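Local atomic coordinates of aromatic amino acid aminotransferase I (Candida albicans WO-1, PDB entry 6HNU), a protein that probably transfers the amino group of aromatic L-amino acids to 2-oxoglutarate, using pyridoxal 5'-phosphate as cofactor and yielding an aromatic oxo-acid and L-glutamate. Residues 223-226 against 227-230; 362-365 against 366-370; 373-377 against 378-382. All blocks are in the same frame, centred on the assembly; numbering follows the deposited sequence.

Interaction 1: 223-226 against 227-230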
loop_
_atom_site.group_PDB
_atom_site.type_symbol
_atom_site.label_atom_id
_atom_site.label_comp_id
_atom_site.label_asym_id
_atom_site.label_seq_id
_atom_site.Cartn_x
_atom_site.Cartn_y
_atom_site.Cartn_z
ATOM N N SER B 223 -1.290 -28.108 8.841
ATOM C CA SER B 223 -2.189 -27.172 9.567
ATOM C C SER B 223 -2.119 -27.520 11.039
ATOM O O SER B 223 -2.251 -28.728 11.360
ATOM C CB SER B 223 -3.631 -27.229 9.062
ATOM O OG SER B 223 -3.736 -27.068 7.675
ATOM N N LEU B 224 -1.880 -26.560 11.919
ATOM C CA LEU B 224 -1.837 -26.895 13.360
ATOM C C LEU B 224 -3.216 -27.359 13.812
ATOM O O LEU B 224 -4.226 -26.674 13.527
ATOM C CB LEU B 224 -1.384 -25.688 14.163
ATOM C CG LEU B 224 0.087 -25.338 13.979
ATOM C CD1 LEU B 224 0.376 -24.014 14.669
ATOM C CD2 LEU B 224 0.962 -26.441 14.549
ATOM N N SER B 225 -3.248 -28.518 14.472
ATOM C CA SER B 225 -4.461 -29.078 15.123
ATOM C C SER B 225 -4.967 -28.116 16.200
ATOM O O SER B 225 -4.184 -27.284 16.744
ATOM C CB SER B 225 -4.129 -30.435 15.723
ATOM O OG SER B 225 -3.319 -30.247 16.880
ATOM N N ALA B 226 -6.244 -28.231 16.557
ATOM C CA ALA B 226 -6.837 -27.462 17.664
ATOM C C ALA B 226 -5.999 -27.685 18.925
ATOM O O ALA B 226 -5.770 -26.732 19.692
ATOM C CB ALA B 226 -8.274 -27.889 17.853
ATOM N N GLU B 227 -5.519 -28.909 19.131
ATOM C CA GLU B 227 -4.732 -29.256 20.338
ATOM C C GLU B 227 -3.389 -28.519 20.303
ATOM O O GLU B 227 -2.986 -27.994 21.333
ATOM C CB GLU B 227 -4.528 -30.784 20.376
ATOM C CG GLU B 227 -5.794 -31.620 20.526
ATOM C CD GLU B 227 -6.791 -31.661 19.370
ATOM O OE1 GLU B 227 -6.394 -31.561 18.220
ATOM O OE2 GLU B 227 -8.002 -31.802 19.653
ATOM N N ARG B 228 -2.688 -28.487 19.189
ATOM C CA ARG B 228 -1.379 -27.789 19.147
ATOM C C ARG B 228 -1.585 -26.273 19.271
ATOM O O ARG B 228 -0.771 -25.606 19.914
ATOM C CB ARG B 228 -0.650 -28.157 17.872
ATOM C CG ARG B 228 -0.064 -29.548 17.888
ATOM C CD ARG B 228 1.020 -29.639 16.831
ATOM N NE ARG B 228 1.492 -31.004 16.767
ATOM C CZ ARG B 228 2.490 -31.444 16.017
ATOM N NH1 ARG B 228 3.133 -30.635 15.182
ATOM N NH2 ARG B 228 2.755 -32.735 16.037
ATOM N N ARG B 229 -2.704 -25.750 18.779
ATOM C CA ARG B 229 -2.979 -24.292 18.863
ATOM C C ARG B 229 -3.138 -23.923 20.344
ATOM O O ARG B 229 -2.546 -22.895 20.807
ATOM C CB ARG B 229 -4.164 -23.926 17.964
ATOM C CG ARG B 229 -3.890 -24.081 16.476
ATOM C CD ARG B 229 -5.145 -23.782 15.651
ATOM N NE ARG B 229 -4.868 -24.062 14.258
ATOM C CZ ARG B 229 -5.103 -23.257 13.217
ATOM N NH1 ARG B 229 -5.874 -22.185 13.327
ATOM N NH2 ARG B 229 -4.688 -23.623 12.020
ATOM N N LYS B 230 -3.893 -24.726 21.088
ATOM C CA LYS B 230 -4.115 -24.523 22.537
ATOM C C LYS B 230 -2.755 -24.489 23.223
ATOM O O LYS B 230 -2.510 -23.581 24.018
ATOM C CB LYS B 230 -5.041 -25.607 23.101
ATOM C CG LYS B 230 -6.502 -25.428 22.703
ATOM C CD LYS B 230 -7.389 -26.642 23.024
ATOM C CE LYS B 230 -8.585 -26.739 22.101
ATOM N NZ LYS B 230 -9.248 -28.067 22.178
#
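Arg229 NE donates to Leu224 O at 2.8 Å, a fairly straight bond (163°) that ties the helix 226-239 back to the loop leading into it. The donor sits above the carbonyl plane of Leu224 rather than on a lone pair, and the oxygen is tilted a little from the guanidinium plane. At the helix start Ser225 is the N-cap: with chi1 at 73°, its OG stands between the backbone N and the carbonyl carbon, where it takes the N-H of Arg228 at 3.0 Å. The first helical turns follow at once, Arg229 N to Ser225 O at 2.9 Å and Lys230 N to Ala226 O at 3.1 Å.

Packing surrounds these bonds. Arg229 CG runs past Leu224 CB at 3.8 Å, its chain extended from CG to NE, while the Leu224 methyl CD2 meets Arg228 CD at 3.9 Å, the two side chains crossing at about a right angle. Beyond that methylene, Arg228 NH1 forms a salt bridge with Asp186. The remaining nitrogens of Arg229 are also taken, NH2 by Thr215 OG1 and NH1 by Pro281 O.

With bonds from NE, NH1 and NH2, the buried guanidinium is fixed in rotation and joins the helix start to the loop before it, at Leu224 and Thr215, and to the chain at Pro281, while the serine cap supplies an acceptor for an N-H that has no preceding helical turn to serve it.

Interaction 2: 362-365 against 366-370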
loop_
_atom_site.group_PDB
_atom_site.type_symbol
_atom_site.label_atom_id
_atom_site.label_comp_id
_atom_site.label_asym_id
_atom_site.label_seq_id
_atom_site.Cartn_x
_atom_site.Cartn_y
_atom_site.Cartn_z
ATOM N N GLU B 362 -14.203 -27.291 -4.056
ATOM C CA GLU B 362 -13.246 -27.284 -5.201
ATOM C C GLU B 362 -11.842 -27.690 -4.743
ATOM O O GLU B 362 -11.224 -28.533 -5.441
ATOM C CB GLU B 362 -13.094 -25.904 -5.834
ATOM C CG GLU B 362 -14.365 -25.356 -6.418
ATOM C CD GLU B 362 -14.859 -26.138 -7.614
ATOM O OE1 GLU B 362 -14.006 -26.685 -8.351
ATOM O OE2 GLU B 362 -16.088 -26.167 -7.810
ATOM N N TYR B 363 -11.313 -27.079 -3.676
ATOM C CA TYR B 363 -9.967 -27.422 -3.125
ATOM C C TYR B 363 -9.939 -28.869 -2.627
ATOM O O TYR B 363 -8.911 -29.536 -2.924
ATOM C CB TYR B 363 -9.502 -26.423 -2.060
ATOM C CG TYR B 363 -8.827 -25.240 -2.705
ATOM C CD1 TYR B 363 -9.560 -24.260 -3.326
ATOM C CD2 TYR B 363 -7.447 -25.157 -2.784
ATOM C CE1 TYR B 363 -8.966 -23.190 -3.961
ATOM C CE2 TYR B 363 -6.830 -24.096 -3.419
ATOM C CZ TYR B 363 -7.585 -23.093 -3.987
ATOM O OH TYR B 363 -7.030 -22.048 -4.652
ATOM N N THR B 364 -10.962 -29.350 -1.921
ATOM C CA THR B 364 -11.058 -30.772 -1.468
ATOM C C THR B 364 -10.802 -31.711 -2.648
ATOM O O THR B 364 -9.954 -32.628 -2.512
ATOM C CB THR B 364 -12.412 -31.060 -0.811
ATOM O OG1 THR B 364 -12.479 -30.320 0.413
ATOM C CG2 THR B 364 -12.605 -32.534 -0.546
ATOM N N HIS B 365 -11.418 -31.438 -3.788
ATOM C CA HIS B 365 -11.294 -32.326 -4.979
ATOM C C HIS B 365 -9.864 -32.259 -5.527
ATOM O O HIS B 365 -9.291 -33.355 -5.807
ATOM C CB HIS B 365 -12.357 -32.022 -6.032
ATOM C CG HIS B 365 -12.205 -32.895 -7.235
ATOM N ND1 HIS B 365 -12.239 -34.273 -7.140
ATOM C CD2 HIS B 365 -11.983 -32.598 -8.531
ATOM C CE1 HIS B 365 -12.026 -34.789 -8.336
ATOM N NE2 HIS B 365 -11.861 -33.785 -9.202
ATOM N N LYS B 366 -9.296 -31.047 -5.665
ATOM C CA LYS B 366 -7.905 -30.833 -6.162
ATOM C C LYS B 366 -6.931 -31.619 -5.298
ATOM O O LYS B 366 -6.069 -32.296 -5.882
ATOM C CB LYS B 366 -7.495 -29.362 -6.130
ATOM C CG LYS B 366 -8.234 -28.466 -7.103
ATOM C CD LYS B 366 -7.809 -27.022 -6.971
ATOM C CE LYS B 366 -8.774 -26.077 -7.650
ATOM N NZ LYS B 366 -8.861 -26.326 -9.104
ATOM N N ARG B 367 -7.064 -31.517 -3.982
ATOM C CA ARG B 367 -6.226 -32.221 -2.988
ATOM C C ARG B 367 -6.361 -33.752 -3.159
ATOM O O ARG B 367 -5.309 -34.466 -3.117
ATOM C CB ARG B 367 -6.616 -31.768 -1.586
ATOM C CG ARG B 367 -5.803 -32.410 -0.477
ATOM C CD ARG B 367 -6.143 -33.843 -0.104
ATOM N NE ARG B 367 -7.588 -34.100 -0.048
ATOM C CZ ARG B 367 -8.377 -33.786 0.968
ATOM N NH1 ARG B 367 -9.672 -34.097 0.936
ATOM N NH2 ARG B 367 -7.872 -33.196 2.037
ATOM N N ASP B 368 -7.585 -34.266 -3.351
ATOM C CA ASP B 368 -7.797 -35.734 -3.484
ATOM C C ASP B 368 -7.050 -36.223 -4.721
ATOM O O ASP B 368 -6.387 -37.275 -4.630
ATOM C CB ASP B 368 -9.278 -36.075 -3.620
ATOM C CG ASP B 368 -10.083 -35.787 -2.377
ATOM O OD1 ASP B 368 -9.484 -35.770 -1.266
ATOM O OD2 ASP B 368 -11.310 -35.595 -2.542
ATOM N N VAL B 369 -7.116 -35.478 -5.819
ATOM C CA VAL B 369 -6.513 -35.875 -7.117
ATOM C C VAL B 369 -4.986 -35.849 -6.981
ATOM O O VAL B 369 -4.306 -36.813 -7.440
ATOM C CB VAL B 369 -7.042 -34.981 -8.250
ATOM C CG1 VAL B 369 -6.187 -35.049 -9.513
ATOM C CG2 VAL B 369 -8.494 -35.341 -8.545
ATOM N N ALA B 370 -4.452 -34.796 -6.363
ATOM C CA ALA B 370 -3.007 -34.647 -6.083
ATOM C C ALA B 370 -2.505 -35.832 -5.267
ATOM O O ALA B 370 -1.530 -36.456 -5.707
ATOM C CB ALA B 370 -2.736 -33.346 -5.372
HETATM O O HOH W 1 -12.622 -35.686 -5.170
#
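His365 and Val369 meet one turn apart on the long helix 334-377, an i to i+4 pair on a regular alpha-helical backbone. Four successive main-chain bonds carry the helix through here, from Lys366 N to Glu362 O up to Val369 N to His365 O at 3.0 Å.

The apolar contact is a CH-pi interaction: Val369 CG2 lies over one face of the imidazole, 4.0 Å from the ring centroid and closest to CE1. His365 has CG anti to its own nitrogen (chi1 179°), which carries the ring along the helix over that methyl. Thr364 CG2 runs alongside Arg367, 3.6 Å from NH1. Leu471 and Val475 of helix 471-489 pack against His365 and Val369 respectively, and Leu49 of the second subunit packs on Tyr363 and Lys366.

Among the charged groups, Arg367 turns its guanidinium side-on to its neighbour Asp368 in a salt bridge, NE and NH1 both donating to OD1 at 2.8 Å from the same face of the carboxylate; sharing one acceptor leaves both bonds bent, near 140°. Bends at chi2 and chi3 fold the arginine chain back to make this possible. NH1 and NH2 have further acceptors in Glu255 O and Pro388 O, so the guanidinium is held from several directions. Two N-H donors on a single oxygen, backed by the arginine's charge, would be expected to favour the ionised form of Asp368.

The other carboxylate oxygen is engaged through solvent: one water donates to Asp368 OD2 at 2.9 Å and also lies 2.5 Å from His365 ND1.

Interaction 3: 373-377 against 378-382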
loop_
_atom_site.group_PDB
_atom_site.type_symbol
_atom_site.label_atom_id
_atom_site.label_comp_id
_atom_site.label_asym_id
_atom_site.label_seq_id
_atom_site.Cartn_x
_atom_site.Cartn_y
_atom_site.Cartn_z
ATOM N N ALA B 373 -2.564 -39.219 -6.780
ATOM C CA ALA B 373 -1.462 -39.324 -7.749
ATOM C C ALA B 373 -0.137 -39.554 -6.990
ATOM O O ALA B 373 0.622 -40.468 -7.399
ATOM C CB ALA B 373 -1.472 -38.152 -8.693
ATOM N N LEU B 374 0.120 -38.862 -5.871
ATOM C CA LEU B 374 1.342 -39.120 -5.053
ATOM C C LEU B 374 1.363 -40.606 -4.657
ATOM O O LEU B 374 2.427 -41.261 -4.770
ATOM C CB LEU B 374 1.366 -38.252 -3.792
ATOM C CG LEU B 374 1.660 -36.764 -3.968
ATOM C CD1 LEU B 374 1.869 -36.138 -2.593
ATOM C CD2 LEU B 374 2.865 -36.501 -4.878
ATOM N N ASP B 375 0.242 -41.116 -4.157
ATOM C CA ASP B 375 0.148 -42.496 -3.607
ATOM C C ASP B 375 0.503 -43.505 -4.713
ATOM O O ASP B 375 1.226 -44.499 -4.439
ATOM C CB ASP B 375 -1.253 -42.749 -3.062
ATOM C CG ASP B 375 -1.439 -44.125 -2.473
ATOM O OD1 ASP B 375 -0.576 -44.554 -1.673
ATOM O OD2 ASP B 375 -2.462 -44.741 -2.812
ATOM N N GLN B 376 0.031 -43.225 -5.915
ATOM C CA GLN B 376 0.127 -44.113 -7.087
ATOM C C GLN B 376 1.551 -44.094 -7.646
ATOM O O GLN B 376 2.045 -45.178 -7.995
ATOM C CB GLN B 376 -0.863 -43.601 -8.123
ATOM C CG GLN B 376 -1.071 -44.493 -9.326
ATOM C CD GLN B 376 -2.015 -43.815 -10.288
ATOM O OE1 GLN B 376 -1.812 -43.838 -11.500
ATOM N NE2 GLN B 376 -3.052 -43.179 -9.752
ATOM N N PHE B 377 2.158 -42.909 -7.786
ATOM C CA PHE B 377 3.283 -42.686 -8.721
ATOM C C PHE B 377 4.622 -42.571 -8.001
ATOM O O PHE B 377 5.651 -42.831 -8.651
ATOM C CB PHE B 377 3.017 -41.457 -9.580
ATOM C CG PHE B 377 1.980 -41.671 -10.643
ATOM C CD1 PHE B 377 2.139 -42.670 -11.591
ATOM C CD2 PHE B 377 0.855 -40.863 -10.713
ATOM C CE1 PHE B 377 1.192 -42.858 -12.588
ATOM C CE2 PHE B 377 -0.102 -41.071 -11.694
ATOM C CZ PHE B 377 0.075 -42.058 -12.640
ATOM N N VAL B 378 4.634 -42.221 -6.722
ATOM C CA VAL B 378 5.903 -41.916 -6.017
ATOM C C VAL B 378 6.346 -43.153 -5.262
ATOM O O VAL B 378 5.622 -43.656 -4.408
ATOM C CB VAL B 378 5.805 -40.697 -5.085
ATOM C CG1 VAL B 378 7.151 -40.428 -4.446
ATOM C CG2 VAL B 378 5.322 -39.458 -5.821
ATOM N N PRO B 379 7.569 -43.665 -5.542
ATOM C CA PRO B 379 8.080 -44.832 -4.839
ATOM C C PRO B 379 8.171 -44.683 -3.324
ATOM O O PRO B 379 8.858 -43.812 -2.837
ATOM C CB PRO B 379 9.487 -45.082 -5.418
ATOM C CG PRO B 379 9.784 -43.897 -6.314
ATOM C CD PRO B 379 8.467 -43.199 -6.603
ATOM N N LYS B 380 7.565 -45.637 -2.613
ATOM C CA LYS B 380 7.323 -45.563 -1.156
ATOM C C LYS B 380 8.554 -45.956 -0.344
ATOM O O LYS B 380 8.620 -45.513 0.837
ATOM C CB LYS B 380 6.112 -46.425 -0.828
ATOM C CG LYS B 380 4.848 -46.025 -1.575
ATOM C CD LYS B 380 3.654 -46.888 -1.230
ATOM C CE LYS B 380 2.412 -46.478 -1.991
ATOM N NZ LYS B 380 1.942 -45.155 -1.517
ATOM N N GLU B 381 9.497 -46.713 -0.929
ATOM C CA GLU B 381 10.717 -47.179 -0.208
ATOM C C GLU B 381 11.535 -45.975 0.239
ATOM O O GLU B 381 12.308 -46.141 1.180
ATOM C CB GLU B 381 11.696 -48.028 -1.034
ATOM C CG GLU B 381 11.072 -49.179 -1.781
ATOM C CD GLU B 381 10.318 -48.760 -3.028
ATOM O OE1 GLU B 381 10.579 -49.337 -4.113
ATOM O OE2 GLU B 381 9.453 -47.865 -2.909
ATOM N N VAL B 382 11.442 -44.838 -0.462
ATOM C CA VAL B 382 12.320 -43.661 -0.164
ATOM C C VAL B 382 11.497 -42.377 0.053
ATOM O O VAL B 382 12.122 -41.285 0.125
ATOM C CB VAL B 382 13.372 -43.445 -1.258
ATOM C CG1 VAL B 382 14.342 -44.607 -1.338
ATOM C CG2 VAL B 382 12.755 -43.173 -2.610
HETATM O O HOH W 2 3.619 -43.009 -2.892
HETATM O O HOH W 3 3.432 -45.555 -5.277
#
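A chi1 of -180° in Asp375 swings the carboxylate to the side of its own carbonyl carbon, and Lys380 runs straight out to CE before turning at chi4 (-69°); together these torsions bring NZ up to the aspartate from across the turn. The salt bridge is short, 2.6 Å between Lys380 NZ and Asp375 OD1, with the ammonium on the anti side of that oxygen and 32° out of the carboxylate plane. The same NZ also donates to the main-chain Asp375 O at 3.1 Å, this time in the carbonyl plane on a lone pair. One lysine end therefore holds both the side chain and the backbone of a single residue. OD2 has a long, weak ion pair with Lys259.

The setting is the C-terminal end of helix 334-377. Val378 is the first residue to leave helical phi/psi, yet its N-H still reaches back to Leu374 O at 3.1 Å, completing the last helical bond before the chain heads for strand 383-384. Two waters fill in where the helical ladder stops. One lies within bonding distance of Leu374 O and Val378 O and accepts from Lys380 NZ; the other is placed to donate to Asp375 O and Val378 O, though the two waters cannot serve every acceptor about them at once.

On the apolar side, Leu374 and Val378 lie side by side and point the same way, CD2 to CG2 at 4.0 Å, and both rest on Val396 of strand 393-399. Pro379 CD packs against Phe377 O at 3.5 Å, while the Phe377 side chain touches Val475 and Glu479 of helix 471-489.

Interactions 2 and 3 follow one another along helix 334-377, their centres about 17 Å apart, with interaction 3 at its C-terminal end. Helix 471-489 packs against both, Val475 touching Val369 in one and Phe377 in the other. Interaction 1 belongs to a different helix; its centre is about 23 Å from that of interaction 2, and their nearest atoms are about 9 Å apart. Neither touches the cofactor: the side chains of Arg229 and Tyr363 lie about 12 Å and 11 Å from a bound pyridoxal-5'-phosphate, and about 9 Å and 7 Å from that of Tyr249, which binds it. Interaction 3 is away from the active site.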